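Local coordinates for putative oxidoreductase yhhX (Escherichia coli K-12, PDB 3F4L), which is a putative oxidoreductase of the Gfo/Idh/MocA family, probably a nucleotide-dependent dehydrogenase, with NADP-dependent scyllo-inositol oxidation as a tentative activity, at residues A32-R37 / I51-D56; N4-G9 / P64-V69; Y21-K26 / P46-I51. One frame throughout, in Å; residues are numbered along the deposited sequence.

Interaction 1. Residues A32-R37 / I51-D56; sequences AHIFRR and IHFTSD
This contact is the edge of the parallel sheet in the Rossmann domain, where strand 52-54 pairs with strand 29-35. The backbone ladder is regular. Ile34 N donates to His52 O at 3.1 Å. Thr54 N donates to Ile34 O, and Arg36 N to Thr54 O, both at 3.0 Å. The last bond runs nearly along the C=O axis; in the other two the donor sits above the carbonyl plane.

Just past the strand ends, Ser55 OG takes over. It donates to Arg36 O at 2.8 Å and accepts from Arg36 NH2 at 3.0 Å. The Arg36 chain bends at chi2 (106°) and chi3 (-101°), which carries the guanidinium back over the neighbouring strand. One of its faces lies over Thr54 N and Phe53 CB, and NH1 has a salt bridge to Glu43.

Ile34 and Phe53 share one face of the sheet and lie side by side, with Ile34 CG2 3.7 Å from Phe53 CE2. Ile51 CG2 packs on Ile34 CG1 beside them. On the other face, His33 ND1 meets His52 CD2 at 3.2 Å, each at the other ring's edge, planes at 77°. His33 NE2 is held by Asp63. Thr54 OG1 accepts from Asp56 N (2.9 Å), closing an ST turn ahead of helix 58-61. Parallel pairing of this kind is characteristic of the Rossmann fold, here at one of its two edge strands.

Interaction 2. Residues N4-G9 / P64-V69; sequences NCAFIG and PDVKLV
The flat groups here are the Asn4 amide and the Asp65 carboxylate, and they do not stack. The two side chains lie alongside, their ends in the same direction, with their planes 74° apart. Asn4 OD1 comes no nearer than 3.9 Å to Asp65 CB. The closer approach is lower down, where Asn4 CB lies 3.1 Å from Asp65 O.

Two backbone bonds cross between the segments, which run parallel; Ala6 has a further one with Val70. Lys67 N donates to Asn4 O at 2.9 Å, almost straight (173°) and in the carbonyl plane. Ala6 N donates to Leu68 O, also at 2.9 Å but more bent (144°), nearly along the C=O axis. Cys5 and Leu68 occupy one face of the sheet and touch through their CB atoms. Ala6 and Val69 occupy the other. There Val66 CG1 reaches Ala6 CB. The tightest apolar contact is Val69 CG1 on Ile8 CG1, 3.5 Å; Val69 CG1 stands anti to its backbone N.

Strand 3-8 is central in the Rossmann sheet, with 66-71 along one edge and 29-35 along the other. Helix 58-61 covers the Ala6 and Val69 face through Val60 and Leu61, while Phe7 packs on Thr14 and Leu19 of helix 12-22.

Interaction 3. Residues Y21-K26 / P46-I51; sequences YVLNRK and PIYSHI
Leu23 gives the largest single share of this contact, and its CB bond is directed at segment 46-51. CG stands anti to the carbonyl carbon and beside the backbone N (chi1 -57°). There the side chain forks, and each methyl meets a different residue. CD1 lies 4.0 Å from Tyr48 CE1, the two side chains crossing at about a right angle. It is also 4.1 Å from the carbonyl oxygen Ile47 O. CD2 comes to the edge of the His50 ring, near its plane, 3.7 Å from NE2.

Lys26 reaches the same ring tip to tip. Its chain bends at chi2 (-114°) and chi4 (64°), which brings CE to 3.8 Å from His50 NE2. NZ is not in contact with the imidazole. Lys26 NZ donates to a water at 3.0 Å, and the water donates to Ile47 O at 2.7 Å. This bridge is the polar link between the segments.

Within segment 46-51 the flat rings are backed by neighbours. Ile47 CG1 lies over the centre of the Tyr48 ring, and Ile51 CG1 over one face of His50, toward its rim. A type I turn on each side, Val22 to Arg25 and Tyr48 to Ile51, shapes the backbone.

The contact joins the chain at and after helix 12-22 to the loop between strands 29-35 and 52-54. Tyr48 also packs on Thr15 and Leu19 of that helix, and Ile51 on Val31 of strand 29-35.

Overall arrangement
All three contacts lie in the Rossmann domain. Interactions 1 and 2 belong to one sheet, their centres about 10 Å apart. Strands 29-35 and 3-8 join them: Phe35 N lies 2.8 Å from Phe7 O, and Phe35 O lies 2.9 Å from Gly9 N, both probable hydrogen bonds. Interaction 3 shares Ile51 with interaction 1, and Phe53 CZ packs on Tyr48 CB at 3.9 Å. Its centre is about 14 Å from each of the others. It does not touch interaction 2. Along the chain, interactions 1 and 3 are both nested inside the loop closed by interaction 2. The turn after strand 3-8 is where this fold usually binds a dinucleotide, so Gly9 probably borders the cofactor site.

Interaction 1. Residues A32-R37 / I51-D56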
ATOM      1  N   ALA A  32     -43.759  -2.612  11.777  1.00 22.27           N
ATOM      2  CA  ALA A  32     -45.183  -2.522  11.480  1.00 23.09           C
ATOM      3  C   ALA A  32     -45.557  -2.846  10.044  1.00 22.48           C
ATOM      4  O   ALA A  32     -46.586  -3.470   9.799  1.00 24.36           O
ATOM      5  CB  ALA A  32     -45.696  -1.135  11.844  1.00 21.17           C
ATOM      6  N   HIS A  33     -44.724  -2.421   9.099  1.00 19.96           N
ATOM      7  CA  HIS A  33     -44.999  -2.661   7.690  1.00 19.02           C
ATOM      8  C   HIS A  33     -43.739  -2.940   6.898  1.00 16.57           C
ATOM      9  O   HIS A  33     -42.650  -2.490   7.240  1.00 14.32           O
ATOM     10  CB  HIS A  33     -45.620  -1.432   7.028  1.00 18.24           C
ATOM     11  CG  HIS A  33     -46.787  -0.856   7.760  1.00 21.68           C
ATOM     12  ND1 HIS A  33     -48.065  -1.354   7.635  1.00 25.53           N
ATOM     13  CD2 HIS A  33     -46.872   0.195   8.608  1.00 21.16           C
ATOM     14  CE1 HIS A  33     -48.889  -0.632   8.374  1.00 25.85           C
ATOM     15  NE2 HIS A  33     -48.189   0.314   8.974  1.00 24.34           N
ATOM     16  N   ILE A  34     -43.923  -3.670   5.813  1.00 17.13           N
ATOM     17  CA  ILE A  34     -42.848  -3.931   4.884  1.00 15.93           C
ATOM     18  C   ILE A  34     -43.490  -3.819   3.518  1.00 18.56           C
ATOM     19  O   ILE A  34     -44.346  -4.620   3.153  1.00 18.29           O
ATOM     20  CB  ILE A  34     -42.210  -5.313   5.066  1.00 15.68           C
ATOM     21  CG1 ILE A  34     -41.337  -5.313   6.331  1.00 12.84           C
ATOM     22  CG2 ILE A  34     -41.339  -5.641   3.837  1.00 16.08           C
ATOM     23  CD1 ILE A  34     -40.525  -6.588   6.512  1.00 13.00           C
ATOM     24  N   PHE A  35     -43.102  -2.774   2.795  1.00 17.90           N
ATOM     25  CA  PHE A  35     -43.595  -2.519   1.455  1.00 20.42           C
ATOM     26  C   PHE A  35     -42.711  -3.240   0.451  1.00 20.20           C
ATOM     27  O   PHE A  35     -41.510  -3.392   0.668  1.00 19.72           O
ATOM     28  CB  PHE A  35     -43.555  -1.019   1.154  1.00 20.22           C
ATOM     29  CG  PHE A  35     -43.668  -0.685  -0.314  1.00 23.26           C
ATOM     30  CD1 PHE A  35     -44.914  -0.560  -0.921  1.00 24.24           C
ATOM     31  CD2 PHE A  35     -42.525  -0.523  -1.094  1.00 23.56           C
ATOM     32  CE1 PHE A  35     -45.013  -0.278  -2.288  1.00 25.34           C
ATOM     33  CE2 PHE A  35     -42.614  -0.242  -2.458  1.00 24.86           C
ATOM     34  CZ  PHE A  35     -43.860  -0.120  -3.055  1.00 23.67           C
ATOM     35  N   ARG A  36     -43.323  -3.696  -0.633  1.00 20.00           N
ATOM     36  CA  ARG A  36     -42.615  -4.348  -1.730  1.00 23.75           C
ATOM     37  C   ARG A  36     -43.520  -4.269  -2.945  1.00 23.87           C
ATOM     38  O   ARG A  36     -44.740  -4.383  -2.826  1.00 24.80           O
ATOM     39  CB  ARG A  36     -42.261  -5.811  -1.411  1.00 25.56           C
ATOM     40  CG  ARG A  36     -43.136  -6.500  -0.380  1.00 29.00           C
ATOM     41  CD  ARG A  36     -44.094  -7.488  -0.995  1.00 33.15           C
ATOM     42  NE  ARG A  36     -45.440  -6.951  -1.126  1.00 35.71           N
ATOM     43  CZ  ARG A  36     -46.541  -7.600  -0.760  1.00 35.85           C
ATOM     44  NH1 ARG A  36     -46.460  -8.813  -0.235  1.00 40.54           N
ATOM     45  NH2 ARG A  36     -47.726  -7.036  -0.918  1.00 36.51           N
ATOM     46  N   ARG A  37     -42.922  -4.051  -4.108  1.00 25.41           N
ATOM     47  CA  ARG A  37     -43.690  -3.942  -5.346  1.00 29.03           C
ATOM     48  C   ARG A  37     -44.423  -5.248  -5.650  1.00 27.03           C
ATOM     49  O   ARG A  37     -45.583  -5.240  -6.065  1.00 26.68           O
ATOM     50  CB  ARG A  37     -42.758  -3.591  -6.507  1.00 35.42           C
ATOM     51  CG  ARG A  37     -41.514  -2.819  -6.087  1.00 42.08           C
ATOM     52  CD  ARG A  37     -41.152  -1.778  -7.122  1.00 47.94           C
ATOM     53  NE  ARG A  37     -42.257  -0.846  -7.317  1.00 52.15           N
ATOM     54  CZ  ARG A  37     -42.222   0.202  -8.133  1.00 54.36           C
ATOM     55  NH1 ARG A  37     -41.127   0.461  -8.838  1.00 55.28           N
ATOM     56  NH2 ARG A  37     -43.285   0.992  -8.240  1.00 55.35           N
ATOM     57  N   ILE A  51     -45.665  -9.206  10.870  1.00 19.62           N
ATOM     58  CA  ILE A  51     -45.484  -8.089   9.962  1.00 18.92           C
ATOM     59  C   ILE A  51     -46.555  -7.992   8.886  1.00 17.84           C
ATOM     60  O   ILE A  51     -46.970  -8.999   8.310  1.00 16.49           O
ATOM     61  CB  ILE A  51     -44.095  -8.155   9.248  1.00 18.56           C
ATOM     62  CG1 ILE A  51     -42.967  -8.276  10.278  1.00 15.43           C
ATOM     63  CG2 ILE A  51     -43.886  -6.889   8.403  1.00 21.03           C
ATOM     64  CD1 ILE A  51     -41.569  -8.465   9.667  1.00 15.26           C
ATOM     65  N   HIS A  52     -46.997  -6.770   8.619  1.00 16.87           N
ATOM     66  CA  HIS A  52     -47.981  -6.508   7.574  1.00 17.49           C
ATOM     67  C   HIS A  52     -47.233  -6.172   6.288  1.00 17.35           C
ATOM     68  O   HIS A  52     -46.584  -5.125   6.205  1.00 17.74           O
ATOM     69  CB  HIS A  52     -48.876  -5.326   7.965  1.00 23.42           C
ATOM     70  CG  HIS A  52     -49.759  -4.833   6.857  1.00 26.51           C
ATOM     71  ND1 HIS A  52     -50.729  -5.617   6.264  1.00 28.06           N
ATOM     72  CD2 HIS A  52     -49.817  -3.634   6.229  1.00 28.42           C
ATOM     73  CE1 HIS A  52     -51.344  -4.923   5.323  1.00 28.13           C
ATOM     74  NE2 HIS A  52     -50.809  -3.716   5.280  1.00 27.66           N
ATOM     75  N   PHE A  53     -47.300  -7.062   5.299  1.00 17.31           N
ATOM     76  CA  PHE A  53     -46.647  -6.826   4.015  1.00 19.44           C
ATOM     77  C   PHE A  53     -47.648  -6.133   3.102  1.00 19.61           C
ATOM     78  O   PHE A  53     -48.813  -6.497   3.070  1.00 21.41           O
ATOM     79  CB  PHE A  53     -46.190  -8.145   3.381  1.00 20.70           C
ATOM     80  CG  PHE A  53     -45.035  -8.787   4.092  1.00 20.82           C
ATOM     81  CD1 PHE A  53     -45.244  -9.656   5.157  1.00 21.33           C
ATOM     82  CD2 PHE A  53     -43.731  -8.493   3.718  1.00 21.12           C
ATOM     83  CE1 PHE A  53     -44.159 -10.217   5.839  1.00 21.83           C
ATOM     84  CE2 PHE A  53     -42.644  -9.048   4.391  1.00 20.82           C
ATOM     85  CZ  PHE A  53     -42.859  -9.911   5.455  1.00 19.74           C
ATOM     86  N   THR A  54     -47.194  -5.150   2.341  1.00 20.00           N
ATOM     87  CA  THR A  54     -48.095  -4.404   1.478  1.00 19.94           C
ATOM     88  C   THR A  54     -47.407  -3.866   0.232  1.00 20.91           C
ATOM     89  O   THR A  54     -46.187  -3.707   0.205  1.00 20.57           O
ATOM     90  CB  THR A  54     -48.700  -3.210   2.270  1.00 20.35           C
ATOM     91  OG1 THR A  54     -49.422  -2.343   1.389  1.00 20.51           O
ATOM     92  CG2 THR A  54     -47.599  -2.425   2.949  1.00 17.02           C
ATOM     93  N   SER A  55     -48.204  -3.593  -0.797  1.00 21.44           N
ATOM     94  CA  SER A  55     -47.701  -3.043  -2.044  1.00 24.11           C
ATOM     95  C   SER A  55     -48.255  -1.633  -2.219  1.00 25.59           C
ATOM     96  O   SER A  55     -48.114  -1.021  -3.277  1.00 25.30           O
ATOM     97  CB  SER A  55     -48.109  -3.924  -3.221  1.00 25.17           C
ATOM     98  OG  SER A  55     -47.369  -5.134  -3.204  1.00 26.03           O
ATOM     99  N   ASP A  56     -48.891  -1.133  -1.162  1.00 27.34           N
ATOM    100  CA  ASP A  56     -49.452   0.214  -1.143  1.00 29.71           C
ATOM    101  C   ASP A  56     -48.571   1.026  -0.195  1.00 28.75           C
ATOM    102  O   ASP A  56     -48.677   0.907   1.027  1.00 28.02           O
ATOM    103  CB  ASP A  56     -50.902   0.174  -0.641  1.00 31.90           C
ATOM    104  CG  ASP A  56     -51.502   1.559  -0.444  1.00 34.30           C
ATOM    105  OD1 ASP A  56     -50.879   2.563  -0.861  1.00 35.54           O
ATOM    106  OD2 ASP A  56     -52.612   1.637   0.129  1.00 35.72           O
TER

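Interaction 2. Residues N4-G9 / P64-V69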
ATOM      1  N   ASN A   4     -42.036   2.060  16.215  1.00 23.00           N
ATOM      2  CA  ASN A   4     -42.525   1.309  15.062  1.00 22.54           C
ATOM      3  C   ASN A   4     -41.761   1.775  13.828  1.00 23.35           C
ATOM      4  O   ASN A   4     -41.554   2.978  13.621  1.00 22.30           O
ATOM      5  CB  ASN A   4     -44.020   1.542  14.830  1.00 22.03           C
ATOM      6  CG  ASN A   4     -44.890   0.767  15.799  1.00 26.69           C
ATOM      7  OD1 ASN A   4     -46.096   0.572  15.562  1.00 24.91           O
ATOM      8  ND2 ASN A   4     -44.294   0.322  16.897  1.00 19.94           N
ATOM      9  N   CYS A   5     -41.334   0.821  13.010  1.00 21.83           N
ATOM     10  CA  CYS A   5     -40.611   1.161  11.801  1.00 19.57           C
ATOM     11  C   CYS A   5     -41.229   0.426  10.624  1.00 18.77           C
ATOM     12  O   CYS A   5     -42.134  -0.402  10.797  1.00 18.79           O
ATOM     13  CB  CYS A   5     -39.131   0.795  11.952  1.00 21.30           C
ATOM     14  SG  CYS A   5     -38.793  -0.964  12.282  1.00 20.56           S
ATOM     15  N   ALA A   6     -40.751   0.739   9.427  1.00 18.24           N
ATOM     16  CA  ALA A   6     -41.249   0.098   8.224  1.00 18.24           C
ATOM     17  C   ALA A   6     -40.154   0.032   7.170  1.00 19.01           C
ATOM     18  O   ALA A   6     -39.297   0.906   7.093  1.00 20.77           O
ATOM     19  CB  ALA A   6     -42.455   0.856   7.685  1.00 13.55           C
ATOM     20  N   PHE A   7     -40.179  -1.012   6.354  1.00 18.21           N
ATOM     21  CA  PHE A   7     -39.177  -1.144   5.318  1.00 16.73           C
ATOM     22  C   PHE A   7     -39.735  -0.960   3.929  1.00 16.61           C
ATOM     23  O   PHE A   7     -40.826  -1.440   3.617  1.00 16.48           O
ATOM     24  CB  PHE A   7     -38.505  -2.519   5.376  1.00 18.74           C
ATOM     25  CG  PHE A   7     -37.633  -2.709   6.562  1.00 17.78           C
ATOM     26  CD1 PHE A   7     -38.181  -3.011   7.804  1.00 18.64           C
ATOM     27  CD2 PHE A   7     -36.254  -2.551   6.450  1.00 20.51           C
ATOM     28  CE1 PHE A   7     -37.358  -3.151   8.923  1.00 19.49           C
ATOM     29  CE2 PHE A   7     -35.425  -2.689   7.555  1.00 17.66           C
ATOM     30  CZ  PHE A   7     -35.973  -2.988   8.793  1.00 18.80           C
ATOM     31  N   ILE A   8     -38.985  -0.240   3.103  1.00 13.53           N
ATOM     32  CA  ILE A   8     -39.354  -0.062   1.711  1.00 15.73           C
ATOM     33  C   ILE A   8     -38.382  -1.000   1.011  1.00 15.92           C
ATOM     34  O   ILE A   8     -37.187  -0.698   0.890  1.00 13.59           O
ATOM     35  CB  ILE A   8     -39.091   1.363   1.198  1.00 14.84           C
ATOM     36  CG1 ILE A   8     -39.809   2.391   2.076  1.00 17.16           C
ATOM     37  CG2 ILE A   8     -39.554   1.473  -0.245  1.00 16.06           C
ATOM     38  CD1 ILE A   8     -41.278   2.186   2.173  1.00 24.05           C
ATOM     39  N   GLY A   9     -38.891  -2.144   0.576  1.00 15.46           N
ATOM     40  CA  GLY A   9     -38.059  -3.120  -0.090  1.00 17.06           C
ATOM     41  C   GLY A   9     -37.931  -4.361   0.770  1.00 17.49           C
ATOM     42  O   GLY A   9     -37.742  -4.276   1.986  1.00 18.06           O
ATOM     43  N   PRO A  64     -49.611   6.727  11.481  1.00 35.22           N
ATOM     44  CA  PRO A  64     -49.231   7.664  12.545  1.00 35.03           C
ATOM     45  C   PRO A  64     -48.138   7.151  13.478  1.00 34.19           C
ATOM     46  O   PRO A  64     -47.310   7.921  13.967  1.00 34.36           O
ATOM     47  CB  PRO A  64     -50.545   7.883  13.296  1.00 35.82           C
ATOM     48  CG  PRO A  64     -51.580   7.688  12.229  1.00 36.41           C
ATOM     49  CD  PRO A  64     -51.064   6.473  11.511  1.00 35.49           C
ATOM     50  N   ASP A  65     -48.137   5.846  13.722  1.00 34.15           N
ATOM     51  CA  ASP A  65     -47.169   5.254  14.630  1.00 32.92           C
ATOM     52  C   ASP A  65     -45.812   4.893  14.039  1.00 31.31           C
ATOM     53  O   ASP A  65     -44.916   4.495  14.778  1.00 32.17           O
ATOM     54  CB  ASP A  65     -47.783   4.029  15.302  1.00 36.70           C
ATOM     55  CG  ASP A  65     -49.088   4.352  16.007  1.00 39.75           C
ATOM     56  OD1 ASP A  65     -49.101   5.279  16.855  1.00 40.11           O
ATOM     57  OD2 ASP A  65     -50.101   3.681  15.708  1.00 42.23           O
ATOM     58  N   VAL A  66     -45.649   5.023  12.725  1.00 26.87           N
ATOM     59  CA  VAL A  66     -44.355   4.718  12.113  1.00 26.08           C
ATOM     60  C   VAL A  66     -43.439   5.925  12.277  1.00 23.73           C
ATOM     61  O   VAL A  66     -43.779   7.026  11.844  1.00 22.94           O
ATOM     62  CB  VAL A  66     -44.484   4.394  10.602  1.00 26.49           C
ATOM     63  CG1 VAL A  66     -43.094   4.312   9.971  1.00 26.27           C
ATOM     64  CG2 VAL A  66     -45.219   3.075  10.413  1.00 25.50           C
ATOM     65  N   LYS A  67     -42.281   5.716  12.899  1.00 21.82           N
ATOM     66  CA  LYS A  67     -41.331   6.806  13.124  1.00 21.23           C
ATOM     67  C   LYS A  67     -40.088   6.697  12.256  1.00 20.39           C
ATOM     68  O   LYS A  67     -39.397   7.689  12.021  1.00 20.47           O
ATOM     69  CB  LYS A  67     -40.911   6.841  14.599  1.00 24.38           C
ATOM     70  CG  LYS A  67     -42.062   7.062  15.571  1.00 26.29           C
ATOM     71  CD  LYS A  67     -42.550   8.508  15.573  1.00 31.68           C
ATOM     72  CE  LYS A  67     -41.636   9.397  16.416  1.00 36.71           C
ATOM     73  NZ  LYS A  67     -42.240  10.740  16.715  1.00 38.40           N
ATOM     74  N   LEU A  68     -39.787   5.489  11.790  1.00 17.94           N
ATOM     75  CA  LEU A  68     -38.611   5.295  10.948  1.00 16.45           C
ATOM     76  C   LEU A  68     -38.925   4.447   9.724  1.00 14.97           C
ATOM     77  O   LEU A  68     -39.544   3.388   9.826  1.00 14.67           O
ATOM     78  CB  LEU A  68     -37.474   4.627  11.742  1.00 14.51           C
ATOM     79  CG  LEU A  68     -36.232   4.318  10.882  1.00 13.79           C
ATOM     80  CD1 LEU A  68     -35.459   5.609  10.583  1.00  9.96           C
ATOM     81  CD2 LEU A  68     -35.342   3.295  11.597  1.00 12.75           C
ATOM     82  N   VAL A  69     -38.504   4.931   8.564  1.00 14.93           N
ATOM     83  CA  VAL A  69     -38.699   4.214   7.311  1.00 16.39           C
ATOM     84  C   VAL A  69     -37.308   3.820   6.814  1.00 15.71           C
ATOM     85  O   VAL A  69     -36.412   4.653   6.757  1.00 14.41           O
ATOM     86  CB  VAL A  69     -39.404   5.107   6.264  1.00 15.85           C
ATOM     87  CG1 VAL A  69     -39.431   4.413   4.921  1.00 16.76           C
ATOM     88  CG2 VAL A  69     -40.836   5.414   6.738  1.00 15.91           C
TER

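Interaction 3. Residues Y21-K26 / P46-I51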
ATOM      1  N   TYR A  21     -31.331  -8.411  13.030  1.00 14.26           N
ATOM      2  CA  TYR A  21     -30.959  -7.531  14.131  1.00 14.42           C
ATOM      3  C   TYR A  21     -32.148  -6.804  14.758  1.00 16.45           C
ATOM      4  O   TYR A  21     -32.225  -6.650  15.982  1.00 15.81           O
ATOM      5  CB  TYR A  21     -29.932  -6.510  13.626  1.00 15.43           C
ATOM      6  CG  TYR A  21     -28.633  -7.146  13.200  1.00 13.68           C
ATOM      7  CD1 TYR A  21     -27.669  -7.518  14.147  1.00 16.02           C
ATOM      8  CD2 TYR A  21     -28.384  -7.431  11.862  1.00 13.41           C
ATOM      9  CE1 TYR A  21     -26.504  -8.149  13.772  1.00 10.30           C
ATOM     10  CE2 TYR A  21     -27.212  -8.071  11.468  1.00 12.37           C
ATOM     11  CZ  TYR A  21     -26.279  -8.427  12.428  1.00 14.56           C
ATOM     12  OH  TYR A  21     -25.129  -9.054  12.037  1.00 14.82           O
ATOM     13  N   VAL A  22     -33.068  -6.350  13.915  1.00 15.11           N
ATOM     14  CA  VAL A  22     -34.242  -5.639  14.383  1.00 15.31           C
ATOM     15  C   VAL A  22     -35.195  -6.562  15.129  1.00 17.01           C
ATOM     16  O   VAL A  22     -35.775  -6.172  16.147  1.00 16.81           O
ATOM     17  CB  VAL A  22     -34.972  -4.971  13.201  1.00 13.93           C
ATOM     18  CG1 VAL A  22     -36.301  -4.353  13.675  1.00 12.55           C
ATOM     19  CG2 VAL A  22     -34.073  -3.893  12.608  1.00 13.17           C
ATOM     20  N   LEU A  23     -35.352  -7.791  14.636  1.00 18.38           N
ATOM     21  CA  LEU A  23     -36.246  -8.745  15.285  1.00 18.30           C
ATOM     22  C   LEU A  23     -35.659  -9.255  16.606  1.00 20.18           C
ATOM     23  O   LEU A  23     -36.330  -9.957  17.359  1.00 18.63           O
ATOM     24  CB  LEU A  23     -36.550  -9.918  14.343  1.00 15.77           C
ATOM     25  CG  LEU A  23     -37.162  -9.510  12.997  1.00 18.67           C
ATOM     26  CD1 LEU A  23     -37.305 -10.741  12.085  1.00 19.84           C
ATOM     27  CD2 LEU A  23     -38.521  -8.848  13.231  1.00 18.09           C
ATOM     28  N   ASN A  24     -34.406  -8.905  16.885  1.00 21.39           N
ATOM     29  CA  ASN A  24     -33.774  -9.315  18.140  1.00 23.99           C
ATOM     30  C   ASN A  24     -33.921  -8.176  19.165  1.00 24.76           C
ATOM     31  O   ASN A  24     -33.440  -8.279  20.302  1.00 24.77           O
ATOM     32  CB  ASN A  24     -32.288  -9.605  17.918  1.00 26.89           C
ATOM     33  CG  ASN A  24     -31.824 -10.874  18.623  1.00 32.51           C
ATOM     34  OD1 ASN A  24     -32.128 -11.105  19.799  1.00 31.99           O
ATOM     35  ND2 ASN A  24     -31.070 -11.698  17.905  1.00 33.76           N
ATOM     36  N   ARG A  25     -34.578  -7.093  18.751  1.00 21.77           N
ATOM     37  CA  ARG A  25     -34.784  -5.933  19.616  1.00 20.78           C
ATOM     38  C   ARG A  25     -36.269  -5.592  19.746  1.00 21.30           C
ATOM     39  O   ARG A  25     -36.648  -4.423  19.686  1.00 20.93           O
ATOM     40  CB  ARG A  25     -34.020  -4.720  19.055  1.00 21.88           C
ATOM     41  CG  ARG A  25     -32.502  -4.948  18.921  1.00 23.05           C
ATOM     42  CD  ARG A  25     -31.803  -3.825  18.159  1.00 21.42           C
ATOM     43  NE  ARG A  25     -30.388  -4.113  17.921  1.00 29.59           N
ATOM     44  CZ  ARG A  25     -29.482  -4.282  18.877  1.00 27.94           C
ATOM     45  NH1 ARG A  25     -29.842  -4.188  20.150  1.00 36.82           N
ATOM     46  NH2 ARG A  25     -28.222  -4.549  18.572  1.00 29.16           N
ATOM     47  N   LYS A  26     -37.106  -6.611  19.928  1.00 19.27           N
ATOM     48  CA  LYS A  26     -38.545  -6.399  20.055  1.00 21.68           C
ATOM     49  C   LYS A  26     -38.951  -5.468  21.203  1.00 21.08           C
ATOM     50  O   LYS A  26     -40.053  -4.927  21.203  1.00 19.12           O
ATOM     51  CB  LYS A  26     -39.265  -7.746  20.201  1.00 22.08           C
ATOM     52  CG  LYS A  26     -39.136  -8.668  18.989  1.00 25.19           C
ATOM     53  CD  LYS A  26     -40.491  -8.879  18.317  1.00 26.72           C
ATOM     54  CE  LYS A  26     -40.383  -9.705  17.040  1.00 25.94           C
ATOM     55  NZ  LYS A  26     -39.912 -11.093  17.281  1.00 25.44           N
ATOM     56  N   PRO A  46     -42.258 -18.095   9.363  1.00 22.15           N
ATOM     57  CA  PRO A  46     -42.908 -17.804  10.646  1.00 22.42           C
ATOM     58  C   PRO A  46     -42.382 -16.578  11.406  1.00 21.95           C
ATOM     59  O   PRO A  46     -43.157 -15.883  12.069  1.00 18.98           O
ATOM     60  CB  PRO A  46     -42.720 -19.105  11.421  1.00 23.97           C
ATOM     61  CG  PRO A  46     -42.848 -20.139  10.325  1.00 24.36           C
ATOM     62  CD  PRO A  46     -41.969 -19.533   9.235  1.00 22.77           C
ATOM     63  N   ILE A  47     -41.084 -16.303  11.301  1.00 18.59           N
ATOM     64  CA  ILE A  47     -40.503 -15.163  11.998  1.00 19.10           C
ATOM     65  C   ILE A  47     -41.044 -13.810  11.534  1.00 18.25           C
ATOM     66  O   ILE A  47     -40.818 -12.799  12.198  1.00 17.23           O
ATOM     67  CB  ILE A  47     -38.950 -15.141  11.883  1.00 21.64           C
ATOM     68  CG1 ILE A  47     -38.520 -15.186  10.406  1.00 18.21           C
ATOM     69  CG2 ILE A  47     -38.357 -16.298  12.694  1.00 22.41           C
ATOM     70  CD1 ILE A  47     -37.025 -14.860  10.187  1.00 16.97           C
ATOM     71  N   TYR A  48     -41.763 -13.789  10.411  1.00 16.60           N
ATOM     72  CA  TYR A  48     -42.324 -12.540   9.893  1.00 17.40           C
ATOM     73  C   TYR A  48     -43.849 -12.476  10.069  1.00 17.31           C
ATOM     74  O   TYR A  48     -44.498 -11.548   9.585  1.00 15.08           O
ATOM     75  CB  TYR A  48     -42.006 -12.385   8.397  1.00 17.25           C
ATOM     76  CG  TYR A  48     -40.542 -12.506   8.012  1.00 19.48           C
ATOM     77  CD1 TYR A  48     -39.556 -11.785   8.685  1.00 16.06           C
ATOM     78  CD2 TYR A  48     -40.149 -13.318   6.945  1.00 20.72           C
ATOM     79  CE1 TYR A  48     -38.223 -11.865   8.308  1.00 19.72           C
ATOM     80  CE2 TYR A  48     -38.802 -13.409   6.556  1.00 19.23           C
ATOM     81  CZ  TYR A  48     -37.853 -12.675   7.244  1.00 19.75           C
ATOM     82  OH  TYR A  48     -36.534 -12.744   6.881  1.00 18.31           O
ATOM     83  N   SER A  49     -44.414 -13.461  10.765  1.00 18.74           N
ATOM     84  CA  SER A  49     -45.866 -13.538  10.962  1.00 22.20           C
ATOM     85  C   SER A  49     -46.552 -12.294  11.528  1.00 22.51           C
ATOM     86  O   SER A  49     -47.724 -12.061  11.248  1.00 21.84           O
ATOM     87  CB  SER A  49     -46.219 -14.743  11.842  1.00 22.32           C
ATOM     88  OG  SER A  49     -45.672 -14.611  13.144  1.00 25.84           O
ATOM     89  N   HIS A  50     -45.828 -11.499  12.310  1.00 22.58           N
ATOM     90  CA  HIS A  50     -46.393 -10.293  12.923  1.00 22.17           C
ATOM     91  C   HIS A  50     -46.296  -9.057  12.028  1.00 21.01           C
ATOM     92  O   HIS A  50     -46.779  -7.985  12.389  1.00 19.33           O
ATOM     93  CB  HIS A  50     -45.655  -9.988  14.224  1.00 23.77           C
ATOM     94  CG  HIS A  50     -44.201  -9.682  14.024  1.00 26.51           C
ATOM     95  ND1 HIS A  50     -43.308 -10.608  13.528  1.00 23.90           N
ATOM     96  CD2 HIS A  50     -43.491  -8.544  14.221  1.00 26.65           C
ATOM     97  CE1 HIS A  50     -42.112 -10.053  13.427  1.00 25.80           C
ATOM     98  NE2 HIS A  50     -42.196  -8.802  13.840  1.00 23.07           N
ATOM     99  N   ILE A  51     -45.665  -9.206  10.870  1.00 19.62           N
ATOM    100  CA  ILE A  51     -45.484  -8.089   9.962  1.00 18.92           C
ATOM    101  C   ILE A  51     -46.555  -7.992   8.886  1.00 17.84           C
ATOM    102  O   ILE A  51     -46.970  -8.999   8.310  1.00 16.49           O
ATOM    103  CB  ILE A  51     -44.095  -8.155   9.248  1.00 18.56           C
ATOM    104  CG1 ILE A  51     -42.967  -8.276  10.278  1.00 15.43           C
ATOM    105  CG2 ILE A  51     -43.886  -6.889   8.403  1.00 21.03           C
ATOM    106  CD1 ILE A  51     -41.569  -8.465   9.667  1.00 15.26           C
TER
HETATM  107  O   HOH W   1     -39.762 -12.722  14.727  1.00 24.44           O